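Local coordinates for protein Esterase/lipase (Lactobacillus rhamnosus, PDB 4OUK) that probably hydrolyses ester bonds as an alpha/beta-hydrolase esterase or lipase, and is seen here with a lipid-like phosphonate bound covalently in its active site, at residues G75-G80 / R105-V110; T143-G148 / K277-V282; G240-F245 / W268-G273. The protein carries 1 engineered substitution. All coordinates share one frame; numbering follows the deposited sequence.

Overall arrangement
Contact 1 (75-80 / 105-110) comes first along the chain and closes before contact 2 opens. Contact 3 (240-245 / 268-273) falls within the chain span between the two segments of contact 2 (143-148 / 277-282). All segments lie on or near the loops at strand ends of the central, mostly parallel sheet of an alpha/beta hydrolase. The centres of contacts 1 and 2 are 16 Å apart, those of contacts 2 and 3 13 Å. All three touch the same phosphonate. Contact 1 supplies probable oxyanion-hole donors, contact 2 the probable nucleophile and base, and contact 3 the probable acid, Asp243. Together they assemble the probable catalytic site.

Contact 1 (G75-G80 / R105-V110); sequences GGWFYG and RLLPDV. With C63 ((2R)-2,3-bis(hexyloxy)propyl hydrogen (S)-pentylphosphonate), chain B.
Leu107 holds the Trp77-Phe78 corner of the probable oxyanion-hole loop, whose glycines recall the HGGG motif of related alpha/beta-hydrolase esterases. The N-H of Leu107 donates to Trp77 O at 3.0 Å. Beside this bond the side chains interlock. Leu107 CB sits over the face of the Phe78 ring, 3.8 Å from its centroid and only 4° off the normal, a CH-pi contact. Leu107 CD2 goes further and wedges against Trp77 CB at 3.5 Å. The Phe78 ring stands beside its own backbone N (chi1 -78°), which turns its face to Leu107 CB, while the two side chains cross at about a right angle. Phe78 CD2 comes 3.3 Å from Leu107 O. Pro108, reached through a cis peptide bond, puts CD near Phe78 CE2. Leu106 CD1 packs on Phe78 O at 3.4 Å. A water donates to both Phe78 O and Leu107 O and ties the two loops again. With an alanine in place of Phe78, Leu107 CB and Pro108 CD would probably lose the ring they pack on, and a gap is likely to open toward helices 6-28 and 200-211. Tyr206, from the second of these helices, meets the Phe78 ring edge-to-face. Gln115 NE2 gives Trp77 O a second donor. The corner held in this way leads directly from the two N-H groups that grip the phosphonate. Gly75 N and Gly76 N both donate to its oxygen O11, Gly76 N at 2.9 Å. CZ3 of the Trp77 indole touches C9 of the phosphonate's pentyl chain at 3.4 Å.

Contact 2 (T143-G148 / K277-V282); sequences TGDSAG and KHVFNV. With C63 ((2R)-2,3-bis(hexyloxy)propyl hydrogen (S)-pentylphosphonate), chain B.
Ser146 and His278 are the probable nucleophile and base of a Ser-His-Asp triad, and their side chains meet at the phosphonate. Ser146 OG is bonded covalently to the ligand phosphorus P5 at 1.6 Å. His278 NE2 donates to the same OG at 3.0 Å, 162° at the hydrogen. The OG lies almost in the imidazole plane, at the ring edge. NE2 also makes a weak bond to ligand O4 at 3.1 Å. The imidazole is sent toward the serine by a first torsion that sets CG anti to the backbone N (chi1 -155°). Its ND1 is probably hydrogen-bonded to Asp243 OD1, the likely acid of the triad. Ser146 stands between strand 140-145 and helix 147-160, in a tight GxSxG turn that fits a nucleophile elbow, with a positive phi of 60°. The turn presents Ala147 N to ligand O11 at 3.0 Å, nearly straight, consistent with an oxyanion-hole donor. Behind the polar pair the contact is apolar. Val279 CG1 lies over the centre of the His278 ring and touches Asp145 CB at 3.8 Å. Val282 CG2 reaches the same CB at 4.1 Å. Asp145 turns its OD1 to Asn85 ND2.

Contact 3 (G240-F245 / W268-G273); sequences GQNDSF and WPASAG. With C63 ((2R)-2,3-bis(hexyloxy)propyl hydrogen (S)-pentylphosphonate), chain B.
Gly240 and Trp268 form a parallel beta bridge, with their CA atoms 4.1 Å apart, where strands 235-240 and 263-268 end. Just beyond it, Gln241 N donates to Trp268 O at 2.9 Å, and the N lies nearly in line with the C=O bond. Beyond the bridge the regular pairing stops. Residues 240-243 make a type I beta turn, while 270-272 form a short 3-10 segment. A side chain at Gly240 would run into Trp268 O. Two polar side chains join the loops. Gln241 extends beyond CG (chi2 177°), which brings its OE1 to Ala270 N at 2.7 Å. That bond is almost straight, although the donor is tilted 34° from the plane of the side-chain amide. Asn242 ND2 makes a weak bond to Gly273 O at 3.0 Å. A water joins the same ND2 to Ala270 O. The first loop then runs on to the active site. Asp243 OD1 accepts from Phe245 N at 3.2 Å, an Asx turn, and is approached from above the carboxylate plane. Phe245 turns its ring edge to the phosphonate, with CE1 3.6 Å from ligand C2. Asp243 is the probable acid of the triad. Phe245 stands at the N-cap position, right before helix 246-259. Trp268 meets Phe280 edge-to-face, and its NE1 is bonded to Thr293 OG1 on helix 288-311.

Contact 1 (G75-G80 / R105-V110)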
loop_
_atom_site.group_PDB
_atom_site.type_symbol
_atom_site.label_atom_id
_atom_site.label_comp_id
_atom_site.label_asym_id
_atom_site.label_seq_id
_atom_site.Cartn_x
_atom_site.Cartn_y
_atom_site.Cartn_z
ATOM N N GLY A 75 -7.176 -2.478 -5.194
ATOM C CA GLY A 75 -8.247 -3.351 -5.771
ATOM C C GLY A 75 -9.425 -3.602 -4.813
ATOM O O GLY A 75 -10.076 -4.618 -4.873
ATOM N N GLY A 76 -9.731 -2.675 -3.951
ATOM C CA GLY A 76 -10.968 -2.764 -3.171
ATOM C C GLY A 76 -11.047 -3.961 -2.241
ATOM O O GLY A 76 -12.164 -4.373 -1.843
ATOM N N TRP A 77 -9.877 -4.482 -1.831
ATOM C CA TRP A 77 -9.814 -5.636 -0.920
ATOM C C TRP A 77 -10.357 -6.927 -1.515
ATOM O O TRP A 77 -10.130 -7.999 -0.908
ATOM C CB TRP A 77 -10.561 -5.368 0.387
ATOM C CG TRP A 77 -10.129 -4.158 1.095
ATOM C CD1 TRP A 77 -9.045 -4.030 1.864
ATOM C CD2 TRP A 77 -10.816 -2.913 1.143
ATOM N NE1 TRP A 77 -8.961 -2.736 2.345
ATOM C CE2 TRP A 77 -10.052 -2.044 1.933
ATOM C CE3 TRP A 77 -11.986 -2.423 0.527
ATOM C CZ2 TRP A 77 -10.441 -0.732 2.213
ATOM C CZ3 TRP A 77 -12.379 -1.119 0.789
ATOM C CH2 TRP A 77 -11.587 -0.268 1.611
ATOM N N PHE A 78 -11.015 -6.836 -2.701
ATOM C CA PHE A 78 -11.596 -8.030 -3.452
ATOM C C PHE A 78 -10.766 -8.443 -4.660
ATOM O O PHE A 78 -11.023 -9.463 -5.294
ATOM C CB PHE A 78 -13.029 -7.743 -3.999
ATOM C CG PHE A 78 -14.124 -7.818 -2.965
ATOM C CD1 PHE A 78 -14.380 -6.759 -2.109
ATOM C CD2 PHE A 78 -14.903 -8.962 -2.849
ATOM C CE1 PHE A 78 -15.397 -6.833 -1.182
ATOM C CE2 PHE A 78 -15.898 -9.042 -1.903
ATOM C CZ PHE A 78 -16.143 -7.978 -1.073
ATOM N N TYR A 79 -9.775 -7.655 -4.999
ATOM C CA TYR A 79 -9.110 -7.871 -6.283
ATOM C C TYR A 79 -7.608 -7.551 -6.278
ATOM O O TYR A 79 -7.126 -6.694 -5.518
ATOM C CB TYR A 79 -9.865 -7.110 -7.387
ATOM C CG TYR A 79 -9.106 -6.888 -8.667
ATOM C CD1 TYR A 79 -8.365 -5.740 -8.839
ATOM C CD2 TYR A 79 -9.115 -7.825 -9.702
ATOM C CE1 TYR A 79 -7.633 -5.527 -10.000
ATOM C CE2 TYR A 79 -8.385 -7.629 -10.864
ATOM C CZ TYR A 79 -7.632 -6.481 -11.004
ATOM O OH TYR A 79 -6.857 -6.209 -12.133
ATOM N N GLY A 80 -6.880 -8.244 -7.162
ATOM C CA GLY A 80 -5.471 -8.005 -7.306
ATOM C C GLY A 80 -4.650 -9.163 -6.840
ATOM O O GLY A 80 -5.165 -10.142 -6.262
ATOM N N ARG A 105 -4.593 -12.689 0.615
ATOM C CA ARG A 105 -5.904 -13.340 0.348
ATOM C C ARG A 105 -6.990 -12.253 0.245
ATOM O O ARG A 105 -6.860 -11.164 0.816
ATOM C CB ARG A 105 -6.260 -14.466 1.367
ATOM C CG ARG A 105 -5.306 -15.649 1.275
ATOM C CD ARG A 105 -5.294 -16.454 2.550
ATOM N NE ARG A 105 -4.966 -15.645 3.709
ATOM C CZ ARG A 105 -5.261 -15.996 4.962
ATOM N NH1 ARG A 105 -5.849 -17.148 5.186
ATOM N NH2 ARG A 105 -4.868 -15.264 5.984
ATOM N N LEU A 106 -7.946 -12.478 -0.635
ATOM C CA LEU A 106 -8.950 -11.483 -0.985
ATOM C C LEU A 106 -10.240 -11.774 -0.281
ATOM O O LEU A 106 -10.554 -12.926 0.038
ATOM C CB LEU A 106 -9.221 -11.466 -2.477
ATOM C CG LEU A 106 -7.940 -11.210 -3.299
ATOM C CD1 LEU A 106 -8.240 -11.395 -4.779
ATOM C CD2 LEU A 106 -7.348 -9.841 -3.074
ATOM N N LEU A 107 -10.947 -10.707 0.029
ATOM C CA LEU A 107 -12.352 -10.793 0.451
ATOM C C LEU A 107 -13.077 -11.428 -0.719
ATOM O O LEU A 107 -12.691 -11.218 -1.857
ATOM C CB LEU A 107 -12.904 -9.408 0.662
ATOM C CG LEU A 107 -12.764 -8.668 1.956
ATOM C CD1 LEU A 107 -11.465 -8.795 2.631
ATOM C CD2 LEU A 107 -13.200 -7.224 1.797
ATOM N N PRO A 108 -14.106 -12.239 -0.450
ATOM C CA PRO A 108 -14.623 -12.577 0.846
ATOM C C PRO A 108 -13.992 -13.844 1.423
ATOM O O PRO A 108 -14.416 -14.295 2.439
ATOM C CB PRO A 108 -16.082 -12.832 0.537
ATOM C CG PRO A 108 -16.060 -13.481 -0.830
ATOM C CD PRO A 108 -14.859 -12.911 -1.535
ATOM N N ASP A 109 -12.999 -14.422 0.775
ATOM C CA ASP A 109 -12.337 -15.646 1.286
ATOM C C ASP A 109 -11.783 -15.463 2.693
ATOM O O ASP A 109 -11.695 -16.392 3.481
ATOM C CB ASP A 109 -11.199 -16.012 0.364
ATOM C CG ASP A 109 -11.666 -16.227 -1.046
ATOM O OD1 ASP A 109 -12.805 -16.743 -1.194
ATOM O OD2 ASP A 109 -10.917 -15.848 -1.982
ATOM N N VAL A 110 -11.370 -14.246 2.966
ATOM C CA VAL A 110 -10.891 -13.829 4.259
ATOM C C VAL A 110 -11.611 -12.539 4.620
ATOM O O VAL A 110 -12.418 -11.999 3.833
ATOM C CB VAL A 110 -9.349 -13.610 4.259
ATOM C CG1 VAL A 110 -8.654 -14.943 4.085
ATOM C CG2 VAL A 110 -8.866 -12.569 3.209
HETATM P P5 C63 B . -9.343 1.207 -4.523
HETATM O O11 C63 B . -8.598 0.009 -4.119
HETATM C C6 C63 B . -11.047 1.227 -3.931
HETATM C C7 C63 B . -11.071 1.106 -2.440
HETATM C C8 C63 B . -12.383 1.555 -1.833
HETATM C C9 C63 B . -13.466 0.513 -1.976
HETATM C C10 C63 B . -13.849 0.352 -3.412
HETATM O O4 C63 B . -9.398 1.442 -6.092
HETATM C C3 C63 B . -10.531 0.809 -6.679
HETATM C C2 C63 B . -11.824 1.642 -6.635
HETATM O O13 C63 B . -13.004 0.822 -6.495
HETATM C C14 C63 B . -14.083 1.171 -7.372
HETATM C C15 C63 B . -14.010 0.412 -8.705
HETATM C C16 C63 B . -14.753 -0.920 -8.652
HETATM C C17 C63 B . -14.148 -2.019 -9.526
HETATM C C1 C63 B . -11.953 2.490 -7.898
HETATM O O20 C63 B . -13.286 3.008 -8.057
HETATM C C21 C63 B . -13.316 4.397 -8.459
HETATM C C22 C63 B . -14.747 4.954 -8.597
HETATM C C23 C63 B . -15.792 4.277 -7.712
HETATM C C24 C63 B . -17.230 4.510 -8.201
HETATM C C25 C63 B . -17.860 3.204 -8.708
HETATM C C26 C63 B . -18.841 2.588 -7.732
HETATM O O HOH W 1 -12.614 -11.765 -4.393
#

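Contact 2 (T143-G148 / K277-V282)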
loop_
_atom_site.group_PDB
_atom_site.type_symbol
_atom_site.label_atom_id
_atom_site.label_comp_id
_atom_site.label_asym_id
_atom_site.label_seq_id
_atom_site.Cartn_x
_atom_site.Cartn_y
_atom_site.Cartn_z
ATOM N N THR A 143 4.414 1.684 1.214
ATOM C CA THR A 143 3.441 2.421 0.433
ATOM C C THR A 143 2.334 1.551 -0.097
ATOM O O THR A 143 2.491 0.325 -0.212
ATOM C CB THR A 143 4.127 3.108 -0.744
ATOM O OG1 THR A 143 3.193 3.981 -1.392
ATOM C CG2 THR A 143 4.654 2.067 -1.767
ATOM N N GLY A 144 1.191 2.146 -0.358
ATOM C CA GLY A 144 0.083 1.368 -0.843
ATOM C C GLY A 144 -0.863 2.295 -1.521
ATOM O O GLY A 144 -0.914 3.506 -1.166
ATOM N N ASP A 145 -1.642 1.736 -2.434
ATOM C CA ASP A 145 -2.621 2.535 -3.198
ATOM C C ASP A 145 -4.065 2.099 -2.990
ATOM O O ASP A 145 -4.345 0.904 -2.997
ATOM C CB ASP A 145 -2.299 2.577 -4.691
ATOM C CG ASP A 145 -2.329 1.215 -5.337
ATOM O OD1 ASP A 145 -1.458 0.345 -5.071
ATOM O OD2 ASP A 145 -3.269 0.998 -6.119
ATOM N N SER A 146 -4.958 3.093 -2.781
ATOM C CA SER A 146 -6.404 2.856 -2.575
ATOM C C SER A 146 -6.679 1.931 -1.296
ATOM O O SER A 146 -6.347 2.297 -0.130
ATOM C CB SER A 146 -6.992 2.331 -3.923
ATOM O OG SER A 146 -8.439 2.394 -3.979
ATOM N N ALA A 147 -7.253 0.751 -1.503
ATOM C CA ALA A 147 -7.333 -0.257 -0.452
ATOM C C ALA A 147 -5.975 -0.645 0.063
ATOM O O ALA A 147 -5.808 -0.945 1.237
ATOM C CB ALA A 147 -8.043 -1.526 -0.988
ATOM N N GLY A 148 -4.993 -0.687 -0.828
ATOM C CA GLY A 148 -3.630 -0.857 -0.413
ATOM C C GLY A 148 -3.140 0.212 0.540
ATOM O O GLY A 148 -2.260 -0.064 1.405
ATOM N N LYS A 277 -6.225 10.663 -12.630
ATOM C CA LYS A 277 -7.391 10.048 -12.018
ATOM C C LYS A 277 -6.889 9.121 -10.953
ATOM O O LYS A 277 -5.735 9.242 -10.447
ATOM C CB LYS A 277 -8.117 9.212 -13.076
ATOM C CG LYS A 277 -7.349 7.896 -13.263
ATOM C CD LYS A 277 -7.114 7.434 -14.704
ATOM C CE LYS A 277 -5.663 6.884 -14.851
ATOM N NZ LYS A 277 -5.258 5.860 -13.797
ATOM N N HIS A 278 -7.746 8.156 -10.650
ATOM C CA HIS A 278 -7.462 7.184 -9.647
ATOM C C HIS A 278 -6.121 6.382 -9.851
ATOM O O HIS A 278 -5.849 5.683 -10.819
ATOM C CB HIS A 278 -8.720 6.305 -9.382
ATOM C CG HIS A 278 -8.737 5.706 -8.011
ATOM N ND1 HIS A 278 -8.648 6.480 -6.872
ATOM C CD2 HIS A 278 -8.752 4.419 -7.593
ATOM C CE1 HIS A 278 -8.612 5.694 -5.810
ATOM N NE2 HIS A 278 -8.687 4.439 -6.220
ATOM N N VAL A 279 -5.264 6.556 -8.860
ATOM C CA VAL A 279 -3.946 5.982 -8.769
ATOM C C VAL A 279 -3.141 6.038 -10.063
ATOM O O VAL A 279 -2.455 5.079 -10.432
ATOM C CB VAL A 279 -3.934 4.589 -8.056
ATOM C CG1 VAL A 279 -4.718 4.655 -6.775
ATOM C CG2 VAL A 279 -4.509 3.473 -8.876
ATOM N N PHE A 280 -3.240 7.182 -10.742
ATOM C CA PHE A 280 -2.585 7.397 -12.061
ATOM C C PHE A 280 -1.086 7.107 -11.991
ATOM O O PHE A 280 -0.469 6.591 -12.936
ATOM C CB PHE A 280 -2.863 8.806 -12.589
ATOM C CG PHE A 280 -2.008 9.849 -11.990
ATOM C CD1 PHE A 280 -0.742 10.076 -12.473
ATOM C CD2 PHE A 280 -2.451 10.583 -10.882
ATOM C CE1 PHE A 280 0.096 11.042 -11.874
ATOM C CE2 PHE A 280 -1.637 11.547 -10.297
ATOM C CZ PHE A 280 -0.353 11.787 -10.805
ATOM N N ASN A 281 -0.457 7.472 -10.878
ATOM C CA ASN A 281 0.995 7.346 -10.798
ATOM C C ASN A 281 1.473 5.905 -10.574
ATOM O O ASN A 281 2.654 5.613 -10.727
ATOM C CB ASN A 281 1.578 8.273 -9.719
ATOM C CG ASN A 281 1.047 7.948 -8.332
ATOM O OD1 ASN A 281 -0.164 8.083 -8.102
ATOM N ND2 ASN A 281 1.921 7.485 -7.437
ATOM N N VAL A 282 0.559 5.008 -10.224
ATOM C CA VAL A 282 0.829 3.572 -10.108
ATOM C C VAL A 282 0.459 2.871 -11.424
ATOM O O VAL A 282 1.121 1.938 -11.938
ATOM C CB VAL A 282 -0.041 2.969 -8.942
ATOM C CG1 VAL A 282 0.056 1.450 -8.848
ATOM C CG2 VAL A 282 0.324 3.610 -7.620
HETATM P P5 C63 B . -9.343 1.207 -4.523
HETATM O O11 C63 B . -8.598 0.009 -4.119
HETATM C C6 C63 B . -11.047 1.227 -3.931
HETATM C C7 C63 B . -11.071 1.106 -2.440
HETATM C C8 C63 B . -12.383 1.555 -1.833
HETATM C C9 C63 B . -13.466 0.513 -1.976
HETATM C C10 C63 B . -13.849 0.352 -3.412
HETATM O O4 C63 B . -9.398 1.442 -6.092
HETATM C C3 C63 B . -10.531 0.809 -6.679
HETATM C C2 C63 B . -11.824 1.642 -6.635
HETATM O O13 C63 B . -13.004 0.822 -6.495
HETATM C C14 C63 B . -14.083 1.171 -7.372
HETATM C C15 C63 B . -14.010 0.412 -8.705
HETATM C C16 C63 B . -14.753 -0.920 -8.652
HETATM C C17 C63 B . -14.148 -2.019 -9.526
HETATM C C1 C63 B . -11.953 2.490 -7.898
HETATM O O20 C63 B . -13.286 3.008 -8.057
HETATM C C21 C63 B . -13.316 4.397 -8.459
HETATM C C22 C63 B . -14.747 4.954 -8.597
HETATM C C23 C63 B . -15.792 4.277 -7.712
HETATM C C24 C63 B . -17.230 4.510 -8.201
HETATM C C25 C63 B . -17.860 3.204 -8.708
HETATM C C26 C63 B . -18.841 2.588 -7.732
#

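Contact 3 (G240-F245 / W268-G273)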
loop_
_atom_site.group_PDB
_atom_site.type_symbol
_atom_site.label_atom_id
_atom_site.label_comp_id
_atom_site.label_asym_id
_atom_site.label_seq_id
_atom_site.Cartn_x
_atom_site.Cartn_y
_atom_site.Cartn_z
ATOM N N GLY A 240 -4.971 13.449 -5.947
ATOM C CA GLY A 240 -5.429 14.687 -6.584
ATOM C C GLY A 240 -6.913 14.942 -6.576
ATOM O O GLY A 240 -7.703 14.038 -6.281
ATOM N N GLN A 241 -7.303 16.185 -6.953
ATOM C CA GLN A 241 -8.710 16.577 -6.870
ATOM C C GLN A 241 -9.589 15.746 -7.787
ATOM O O GLN A 241 -10.794 15.668 -7.552
ATOM C CB GLN A 241 -8.865 18.070 -7.175
ATOM C CG GLN A 241 -8.210 18.910 -6.087
ATOM C CD GLN A 241 -8.251 20.404 -6.357
ATOM O OE1 GLN A 241 -8.402 20.843 -7.485
ATOM N NE2 GLN A 241 -8.093 21.193 -5.292
ATOM N N ASN A 242 -8.993 15.146 -8.826
ATOM C CA ASN A 242 -9.718 14.278 -9.774
ATOM C C ASN A 242 -9.694 12.794 -9.400
ATOM O O ASN A 242 -10.083 11.932 -10.210
ATOM C CB ASN A 242 -9.157 14.462 -11.203
ATOM C CG ASN A 242 -9.750 15.675 -11.896
ATOM O OD1 ASN A 242 -10.929 15.880 -11.811
ATOM N ND2 ASN A 242 -8.941 16.472 -12.550
ATOM N N ASP A 243 -9.188 12.487 -8.208
ATOM C CA ASP A 243 -9.313 11.143 -7.663
ATOM C C ASP A 243 -10.781 10.949 -7.275
ATOM O O ASP A 243 -11.380 11.783 -6.574
ATOM C CB ASP A 243 -8.380 10.999 -6.466
ATOM C CG ASP A 243 -8.647 9.763 -5.641
ATOM O OD1 ASP A 243 -9.052 8.719 -6.243
ATOM O OD2 ASP A 243 -8.388 9.827 -4.384
ATOM N N SER A 244 -11.369 9.851 -7.721
ATOM C CA SER A 244 -12.774 9.588 -7.377
ATOM C C SER A 244 -12.996 9.462 -5.864
ATOM O O SER A 244 -14.077 9.773 -5.396
ATOM C CB SER A 244 -13.354 8.401 -8.168
ATOM O OG SER A 244 -12.503 7.274 -8.202
ATOM N N PHE A 245 -11.964 9.088 -5.094
ATOM C CA PHE A 245 -12.024 9.148 -3.594
ATOM C C PHE A 245 -11.196 10.268 -3.021
ATOM O O PHE A 245 -10.535 10.115 -1.974
ATOM C CB PHE A 245 -11.558 7.848 -2.929
ATOM C CG PHE A 245 -12.238 6.640 -3.446
ATOM C CD1 PHE A 245 -11.672 5.911 -4.481
ATOM C CD2 PHE A 245 -13.462 6.251 -2.936
ATOM C CE1 PHE A 245 -12.296 4.777 -4.974
ATOM C CE2 PHE A 245 -14.092 5.123 -3.427
ATOM C CZ PHE A 245 -13.508 4.380 -4.444
ATOM N N TRP A 268 -2.555 16.752 -6.553
ATOM C CA TRP A 268 -2.596 17.393 -7.852
ATOM C C TRP A 268 -3.895 18.197 -8.001
ATOM O O TRP A 268 -4.965 17.681 -7.732
ATOM C CB TRP A 268 -2.474 16.340 -8.977
ATOM C CG TRP A 268 -1.076 15.814 -9.112
ATOM C CD1 TRP A 268 -0.506 14.786 -8.372
ATOM C CD2 TRP A 268 -0.047 16.320 -9.981
ATOM N NE1 TRP A 268 0.821 14.632 -8.756
ATOM C CE2 TRP A 268 1.121 15.561 -9.728
ATOM C CE3 TRP A 268 0.010 17.371 -10.912
ATOM C CZ2 TRP A 268 2.317 15.776 -10.427
ATOM C CZ3 TRP A 268 1.180 17.599 -11.579
ATOM C CH2 TRP A 268 2.333 16.804 -11.343
ATOM N N PRO A 269 -3.798 19.445 -8.462
ATOM C CA PRO A 269 -5.054 20.177 -8.562
ATOM C C PRO A 269 -5.845 19.780 -9.801
ATOM O O PRO A 269 -5.278 19.255 -10.785
ATOM C CB PRO A 269 -4.583 21.629 -8.635
ATOM C CG PRO A 269 -3.216 21.539 -9.285
ATOM C CD PRO A 269 -2.628 20.331 -8.631
ATOM N N ALA A 270 -7.156 20.047 -9.774
ATOM C CA ALA A 270 -7.989 19.840 -10.957
ATOM C C ALA A 270 -7.422 20.431 -12.249
ATOM O O ALA A 270 -7.590 19.849 -13.359
ATOM C CB ALA A 270 -9.392 20.365 -10.727
ATOM N N SER A 271 -6.777 21.575 -12.115
ATOM C CA SER A 271 -6.248 22.289 -13.280
ATOM C C SER A 271 -5.099 21.521 -13.924
ATOM O O SER A 271 -4.724 21.838 -15.064
ATOM C CB SER A 271 -5.708 23.705 -12.869
ATOM O OG SER A 271 -4.860 23.559 -11.760
ATOM N N ALA A 272 -4.514 20.578 -13.182
ATOM C CA ALA A 272 -3.483 19.711 -13.761
ATOM C C ALA A 272 -4.068 18.668 -14.721
ATOM O O ALA A 272 -3.321 17.961 -15.406
ATOM C CB ALA A 272 -2.623 19.040 -12.661
ATOM N N GLY A 273 -5.390 18.546 -14.777
ATOM C CA GLY A 273 -5.978 17.767 -15.830
ATOM C C GLY A 273 -6.831 16.585 -15.460
ATOM O O GLY A 273 -6.680 15.973 -14.387
HETATM P P5 C63 B . -9.343 1.207 -4.523
HETATM O O11 C63 B . -8.598 0.009 -4.119
HETATM C C6 C63 B . -11.047 1.227 -3.931
HETATM C C7 C63 B . -11.071 1.106 -2.440
HETATM C C8 C63 B . -12.383 1.555 -1.833
HETATM C C9 C63 B . -13.466 0.513 -1.976
HETATM C C10 C63 B . -13.849 0.352 -3.412
HETATM O O4 C63 B . -9.398 1.442 -6.092
HETATM C C3 C63 B . -10.531 0.809 -6.679
HETATM C C2 C63 B . -11.824 1.642 -6.635
HETATM O O13 C63 B . -13.004 0.822 -6.495
HETATM C C14 C63 B . -14.083 1.171 -7.372
HETATM C C15 C63 B . -14.010 0.412 -8.705
HETATM C C16 C63 B . -14.753 -0.920 -8.652
HETATM C C17 C63 B . -14.148 -2.019 -9.526
HETATM C C1 C63 B . -11.953 2.490 -7.898
HETATM O O20 C63 B . -13.286 3.008 -8.057
HETATM C C21 C63 B . -13.316 4.397 -8.459
HETATM C C22 C63 B . -14.747 4.954 -8.597
HETATM C C23 C63 B . -15.792 4.277 -7.712
HETATM C C24 C63 B . -17.230 4.510 -8.201
HETATM C C25 C63 B . -17.860 3.204 -8.708
HETATM C C26 C63 B . -18.841 2.588 -7.732
HETATM O O HOH W 2 -9.485 18.361 -14.525
#